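Local coordinates for protein Lys-gingipain W83 (Porphyromonas gingivalis, PDB 3M1H) that cleaves proteins after lysine as a secreted cysteine protease and carries haemagglutinin/adhesin domains, one of which is this cleaved adhesin domain, at residues L68-L73 against V173-G178. Residues are numbered along the deposited sequence; the frame is centred on the assembly and turned at random.
Sequences LVTPEL and VVITSG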
loop_
_atom_site.group_PDB
_atom_site.type_symbol
_atom_site.label_atom_id
_atom_site.label_comp_id
_atom_site.label_asym_id
_atom_site.label_seq_id
_atom_site.Cartn_x
_atom_site.Cartn_y
_atom_site.Cartn_z
ATOM N N LEU A 68 -5.008 3.451 2.364
ATOM C CA LEU A 68 -5.534 3.460 0.984
ATOM C C LEU A 68 -6.724 2.521 0.976
ATOM O O LEU A 68 -6.563 1.334 1.218
ATOM C CB LEU A 68 -4.459 3.008 0.002
ATOM C CG LEU A 68 -4.904 2.906 -1.467
ATOM C CD1 LEU A 68 -5.222 4.288 -2.038
ATOM C CD2 LEU A 68 -3.816 2.210 -2.314
ATOM N N VAL A 69 -7.915 3.070 0.712
ATOM C CA VAL A 69 -9.186 2.354 0.843
ATOM C C VAL A 69 -9.842 2.194 -0.536
ATOM O O VAL A 69 -9.877 3.130 -1.334
ATOM C CB VAL A 69 -10.128 3.064 1.831
ATOM C CG1 VAL A 69 -11.347 2.148 2.107
ATOM C CG2 VAL A 69 -9.386 3.426 3.154
ATOM N N THR A 70 -10.310 0.989 -0.813
ATOM C CA THR A 70 -11.019 0.698 -2.045
ATOM C C THR A 70 -12.345 1.443 -2.105
ATOM O O THR A 70 -12.872 1.904 -1.092
ATOM C CB THR A 70 -11.339 -0.820 -2.153
ATOM O OG1 THR A 70 -12.248 -1.210 -1.119
ATOM C CG2 THR A 70 -10.072 -1.663 -2.069
ATOM N N PRO A 71 -12.943 1.500 -3.301
ATOM C CA PRO A 71 -14.333 1.886 -3.333
ATOM C C PRO A 71 -15.220 0.813 -2.671
ATOM O O PRO A 71 -14.726 -0.258 -2.315
ATOM C CB PRO A 71 -14.638 1.925 -4.841
ATOM C CG PRO A 71 -13.371 1.660 -5.561
ATOM C CD PRO A 71 -12.465 1.005 -4.592
ATOM N N GLU A 72 -16.504 1.128 -2.493
ATOM C CA GLU A 72 -17.435 0.222 -1.855
ATOM C C GLU A 72 -17.608 -1.017 -2.720
ATOM O O GLU A 72 -17.779 -0.908 -3.938
ATOM C CB GLU A 72 -18.776 0.912 -1.609
ATOM C CG GLU A 72 -19.730 0.055 -0.787
ATOM C CD GLU A 72 -21.121 0.642 -0.649
ATOM O OE1 GLU A 72 -22.020 -0.102 -0.228
ATOM O OE2 GLU A 72 -21.314 1.831 -0.935
ATOM N N LEU A 73 -17.546 -2.181 -2.070
ATOM C CA LEU A 73 -17.556 -3.495 -2.692
ATOM C C LEU A 73 -18.883 -4.185 -2.353
ATOM O O LEU A 73 -19.484 -3.909 -1.300
ATOM C CB LEU A 73 -16.392 -4.319 -2.166
ATOM C CG LEU A 73 -14.964 -3.762 -2.299
ATOM C CD1 LEU A 73 -13.958 -4.568 -1.470
ATOM C CD2 LEU A 73 -14.534 -3.695 -3.750
ATOM N N VAL A 173 -4.050 -4.582 -7.775
ATOM C CA VAL A 173 -5.037 -5.015 -6.782
ATOM C C VAL A 173 -6.235 -5.611 -7.498
ATOM O O VAL A 173 -6.887 -4.926 -8.264
ATOM C CB VAL A 173 -5.479 -3.833 -5.925
ATOM C CG1 VAL A 173 -6.574 -4.261 -4.925
ATOM C CG2 VAL A 173 -4.291 -3.208 -5.174
ATOM N N VAL A 174 -6.530 -6.876 -7.231
ATOM C CA VAL A 174 -7.646 -7.588 -7.863
ATOM C C VAL A 174 -8.512 -8.239 -6.771
ATOM O O VAL A 174 -7.967 -8.863 -5.858
ATOM C CB VAL A 174 -7.166 -8.674 -8.834
ATOM C CG1 VAL A 174 -8.353 -9.320 -9.528
ATOM C CG2 VAL A 174 -6.198 -8.087 -9.902
ATOM N N ILE A 175 -9.830 -8.056 -6.847
ATOM C CA ILE A 175 -10.795 -8.676 -5.922
ATOM C C ILE A 175 -11.818 -9.418 -6.771
ATOM O O ILE A 175 -12.408 -8.858 -7.709
ATOM C CB ILE A 175 -11.487 -7.658 -4.997
ATOM C CG1 ILE A 175 -10.437 -6.929 -4.138
ATOM C CG2 ILE A 175 -12.565 -8.387 -4.131
ATOM C CD1 ILE A 175 -10.991 -5.894 -3.200
ATOM N N THR A 176 -11.980 -10.698 -6.450
ATOM C CA THR A 176 -12.926 -11.558 -7.132
ATOM C C THR A 176 -13.987 -11.967 -6.127
ATOM O O THR A 176 -13.692 -12.114 -4.949
ATOM C CB THR A 176 -12.239 -12.822 -7.683
ATOM O OG1 THR A 176 -11.752 -13.622 -6.596
ATOM C CG2 THR A 176 -11.069 -12.452 -8.585
ATOM N N SER A 177 -15.208 -12.167 -6.591
ATOM C CA SER A 177 -16.295 -12.538 -5.666
ATOM C C SER A 177 -16.427 -14.048 -5.627
ATOM O O SER A 177 -15.995 -14.741 -6.553
ATOM C CB SER A 177 -17.607 -11.885 -6.071
ATOM O OG SER A 177 -17.870 -12.126 -7.438
ATOM N N GLY A 178 -17.012 -14.548 -4.542
ATOM C CA GLY A 178 -17.276 -15.974 -4.375
ATOM C C GLY A 178 -16.626 -16.493 -3.111
ATOM O O GLY A 178 -15.434 -16.262 -2.880
#
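Ile175 and Leu73 meet through single methyl groups, and this small contact illustrates how a loop leaving one β-sheet is packed against a strand of the facing sheet through apolar side chains. Ile175 CD1 lies 3.7 Å from Leu73 CD1, and the two side chains cross at about a right angle, so they touch at their ends and do not lie alongside each other. The isoleucine reaches across because CG1 stands opposite its carbonyl carbon (chi1 -60°) and the chain then runs fully extended (chi2 179°), carrying CD1 toward the other segment. The CA atoms of Leu73 and Ile175 are 9.1 Å apart. Thr70 brings a second methyl to the same target, its CG2 4.5 Å from Ile175 CD1, a looser approach.

The hydroxyl of Thr70 helps to fix its rotation. OG1 donates to Pro71 O at 2.9 Å, tilted 24° from the carbonyl plane, and also hydrogen-bonds to Val155 N, so this buried polar atom is satisfied on its own side while CG2 is left for the apolar interior. Alongside it, backbone bonds of Thr70 to Val155 and of Leu73 to Lys153 hold the segment that follows strand 65-69 beside strand 154-160. Across the interface, Ile175 rests on Val5 and Leu81 of the flanking strands 4-8 and 79-87, while Leu6 also touches Thr70. The contact thus packs the loop following strand 65-69 onto strand 167-177 between the two sheets, close to the C-terminus, as expected of the β-jelly-roll sandwich of a cleaved adhesin domain.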